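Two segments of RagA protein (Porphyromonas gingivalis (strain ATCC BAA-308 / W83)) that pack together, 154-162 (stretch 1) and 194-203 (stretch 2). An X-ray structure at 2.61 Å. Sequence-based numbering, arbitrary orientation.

Stretch 1 154-162: ASSAPLYIV
Stretch 2 194-203: IYGARAANGV

The contact between the two segments is held mainly by two side chains of the second, Arg198 and Asn201, which donate hydrogen bonds to the backbone carbonyls of Ser155, Ala157 and Pro158. The CA-to-CB bond of Arg198 points toward stretch 1, and the side chain has chi1 47° (p), chi2 157° (t), chi3 -160° (t) and chi4 -81°. Its NH2 donates to Pro158 O at 2.8 Å, with an angle of 155° at the hydrogen, while its NE makes two weak bonds, to Ala157 O at 2.7 Å (119°) and to Pro158 O at 3.1 Å. Both carbonyl oxygens lie at the guanidinium edge, near its plane, where the N-H groups are directed. The backbone N of Leu159 comes within 3.4 Å of Arg198 NE, but both are donors and no bond forms.

Asn201 (chi1 -61°, m; chi2 -22°) uses its amide nitrogen twice: ND2 donates to Ser155 O and to Ala157 O, each at 2.9 Å, with angles of 144° and 150°. Ala157 O thus accepts from both Asn201 and Arg198. The loop that presents these carbonyls is braced internally by a hydrogen bond of 2.8 Å from Ala157 N to Ser155 OG, with Ser155 in the t rotamer. Phi/psi run -54/149 at Ser155, -103/7 at Ser156, -61/132 at Ala157 and -61/157 at Pro158, so the chain turns at Ser156 and is extended again before the strand 159-162.

In stretch 2, residues 199-201 form a short 3-10 segment, with hydrogen bonds from Asn201 N to Arg198 O (3.0 Å) and from Gly202 N to Ala199 O (2.8 Å). Gly202 then adopts phi/psi 94/170. A CB at these angles would be jammed against the preceding carbonyl oxygen, and it would also lie 4.1 Å from Pro158 CB. Gly202 O accepts a hydrogen bond of 3.1 Å from Leu159 N. The same oxygen lies 3.4 Å from Pro158 CA. Leu159 and Val203 form a parallel bridge with their CA atoms 4.9 Å apart, and Val203 CA approaches Leu159 O at 3.5 Å in a CA-H...O contact.

The side chains of Leu159 and Val203 lie on the same face of the sheet, with Leu159 CB 4.3 Å from Val203 CG2. Leu159 (chi1 -158°, t; chi2 58°, p) has the most area covered by the opposing stretch. Its CD1 packs over one face of the Arg198 guanidinium, 3.8 Å from CZ, and lies 3.8 Å from Ala197 CB; its CD2 is 4.0 Å from Tyr195 CB. Farther along the strand, Ile161 (m, t) brings CD1 to 3.3 Å from Tyr195 CD1, a tight approach oblique to the ring, and to 3.6 Å from Val203 CG1. Val203 is t (167°) and Tyr195 m (-44°). Between Leu159 and Ile161 in the strand, the CA-to-CB bond of Tyr160 points away from stretch 2. A water bridges Tyr160 N (3.4 Å) and Arg198 NH2 (3.2 Å) through two weak hydrogen bonds, accepting both.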

# COMPACT_ATOMS: atom_id res chain seq x y z
N ALA A 154 17.95 -26.52 7.14
CA ALA A 154 18.53 -25.21 7.40
C ALA A 154 19.47 -24.82 6.27
O ALA A 154 20.18 -25.65 5.71
CB ALA A 154 19.27 -25.23 8.74
N SER A 155 19.44 -23.54 5.92
CA SER A 155 20.33 -23.03 4.89
C SER A 155 21.79 -23.35 5.20
O SER A 155 22.20 -23.43 6.37
CB SER A 155 20.17 -21.53 4.75
OG SER A 155 21.39 -20.97 4.31
N SER A 156 22.57 -23.52 4.13
CA SER A 156 24.02 -23.70 4.21
C SER A 156 24.78 -22.44 3.84
O SER A 156 26.01 -22.47 3.72
CB SER A 156 24.48 -24.87 3.33
OG SER A 156 23.63 -26.00 3.50
N ALA A 157 24.07 -21.34 3.64
CA ALA A 157 24.72 -20.08 3.33
C ALA A 157 25.66 -19.68 4.45
O ALA A 157 25.26 -19.69 5.62
CB ALA A 157 23.68 -18.99 3.12
N PRO A 158 26.90 -19.30 4.16
CA PRO A 158 27.73 -18.69 5.20
C PRO A 158 27.07 -17.42 5.70
O PRO A 158 26.26 -16.79 5.02
CB PRO A 158 29.05 -18.38 4.49
CG PRO A 158 28.89 -18.80 3.09
CD PRO A 158 27.45 -19.04 2.82
N LEU A 159 27.43 -17.03 6.91
CA LEU A 159 27.09 -15.71 7.40
C LEU A 159 27.95 -14.68 6.67
O LEU A 159 29.15 -14.89 6.48
CB LEU A 159 27.33 -15.65 8.91
CG LEU A 159 26.63 -14.61 9.78
CD1 LEU A 159 25.11 -14.71 9.67
CD2 LEU A 159 27.10 -14.82 11.22
N TYR A 160 27.33 -13.59 6.24
CA TYR A 160 28.02 -12.55 5.47
C TYR A 160 28.15 -11.29 6.31
O TYR A 160 27.16 -10.79 6.86
CB TYR A 160 27.29 -12.22 4.17
CG TYR A 160 27.28 -13.30 3.14
CD1 TYR A 160 28.41 -13.56 2.37
CD2 TYR A 160 26.15 -14.05 2.92
CE1 TYR A 160 28.40 -14.56 1.41
CE2 TYR A 160 26.12 -15.05 1.96
CZ TYR A 160 27.25 -15.30 1.21
OH TYR A 160 27.21 -16.30 0.27
N ILE A 161 29.37 -10.76 6.38
CA ILE A 161 29.73 -9.74 7.34
C ILE A 161 30.57 -8.66 6.65
O ILE A 161 31.68 -8.95 6.16
CB ILE A 161 30.49 -10.36 8.53
CG1 ILE A 161 29.59 -11.42 9.16
CG2 ILE A 161 30.85 -9.31 9.56
CD1 ILE A 161 30.17 -12.11 10.33
N VAL A 162 30.06 -7.43 6.61
CA VAL A 162 30.75 -6.27 6.03
C VAL A 162 31.19 -5.37 7.17
O VAL A 162 30.35 -4.80 7.89
CB VAL A 162 29.86 -5.50 5.05
CG1 VAL A 162 30.66 -4.44 4.32
CG2 VAL A 162 29.19 -6.44 4.06
N ILE A 194 33.57 -15.98 17.15
CA ILE A 194 32.91 -14.76 17.62
C ILE A 194 31.66 -14.41 16.80
O ILE A 194 31.07 -13.35 17.01
CB ILE A 194 33.89 -13.58 17.66
CG1 ILE A 194 34.23 -13.11 16.25
CG2 ILE A 194 35.15 -13.98 18.41
CD1 ILE A 194 35.39 -12.11 16.19
N TYR A 195 31.22 -15.29 15.91
CA TYR A 195 29.99 -15.12 15.14
C TYR A 195 28.98 -16.20 15.54
O TYR A 195 29.35 -17.23 16.11
CB TYR A 195 30.29 -15.14 13.63
CG TYR A 195 31.50 -14.30 13.32
CD1 TYR A 195 31.41 -12.92 13.26
CD2 TYR A 195 32.76 -14.88 13.18
CE1 TYR A 195 32.52 -12.13 13.02
CE2 TYR A 195 33.88 -14.10 12.95
CZ TYR A 195 33.76 -12.72 12.87
OH TYR A 195 34.86 -11.93 12.64
N GLY A 196 27.70 -15.96 15.27
CA GLY A 196 26.75 -16.95 15.76
C GLY A 196 25.32 -17.02 15.26
O GLY A 196 24.46 -17.53 15.98
N ALA A 197 25.02 -16.55 14.06
CA ALA A 197 23.69 -16.95 13.61
C ALA A 197 23.76 -18.31 12.94
O ALA A 197 22.86 -19.14 13.10
CB ALA A 197 23.09 -15.90 12.66
N ARG A 198 24.89 -18.53 12.26
CA ARG A 198 25.14 -19.74 11.50
C ARG A 198 26.61 -19.81 11.13
O ARG A 198 26.96 -20.07 9.97
CB ARG A 198 24.23 -19.78 10.26
CG ARG A 198 24.18 -18.50 9.46
CD ARG A 198 23.76 -18.81 8.04
NE ARG A 198 24.12 -17.77 7.08
CZ ARG A 198 23.41 -16.66 6.87
NH1 ARG A 198 22.31 -16.44 7.59
NH2 ARG A 198 23.80 -15.77 5.97
N ALA A 199 27.50 -19.60 12.11
CA ALA A 199 28.92 -19.89 11.92
C ALA A 199 29.15 -21.29 11.39
O ALA A 199 30.17 -21.55 10.75
CB ALA A 199 29.69 -19.74 13.23
N ALA A 200 28.22 -22.20 11.66
CA ALA A 200 28.32 -23.56 11.17
C ALA A 200 28.52 -23.62 9.66
O ALA A 200 29.01 -24.63 9.15
CB ALA A 200 27.07 -24.33 11.57
N ASN A 201 28.14 -22.57 8.93
CA ASN A 201 28.27 -22.54 7.48
C ASN A 201 29.49 -21.78 7.00
O ASN A 201 29.70 -21.65 5.79
CB ASN A 201 27.02 -21.94 6.85
CG ASN A 201 25.78 -22.74 7.16
OD1 ASN A 201 25.85 -23.93 7.49
ND2 ASN A 201 24.63 -22.08 7.04
N GLY A 202 30.31 -21.30 7.93
CA GLY A 202 31.44 -20.46 7.58
C GLY A 202 31.07 -19.00 7.67
O GLY A 202 29.91 -18.61 7.82
N VAL A 203 32.09 -18.16 7.59
CA VAL A 203 31.87 -16.73 7.69
C VAL A 203 32.63 -16.05 6.56
O VAL A 203 33.82 -16.30 6.38
CB VAL A 203 32.29 -16.19 9.07
CG1 VAL A 203 32.36 -14.68 9.03
CG2 VAL A 203 31.31 -16.65 10.14
O HOH W 1 24.05 -12.58 6.07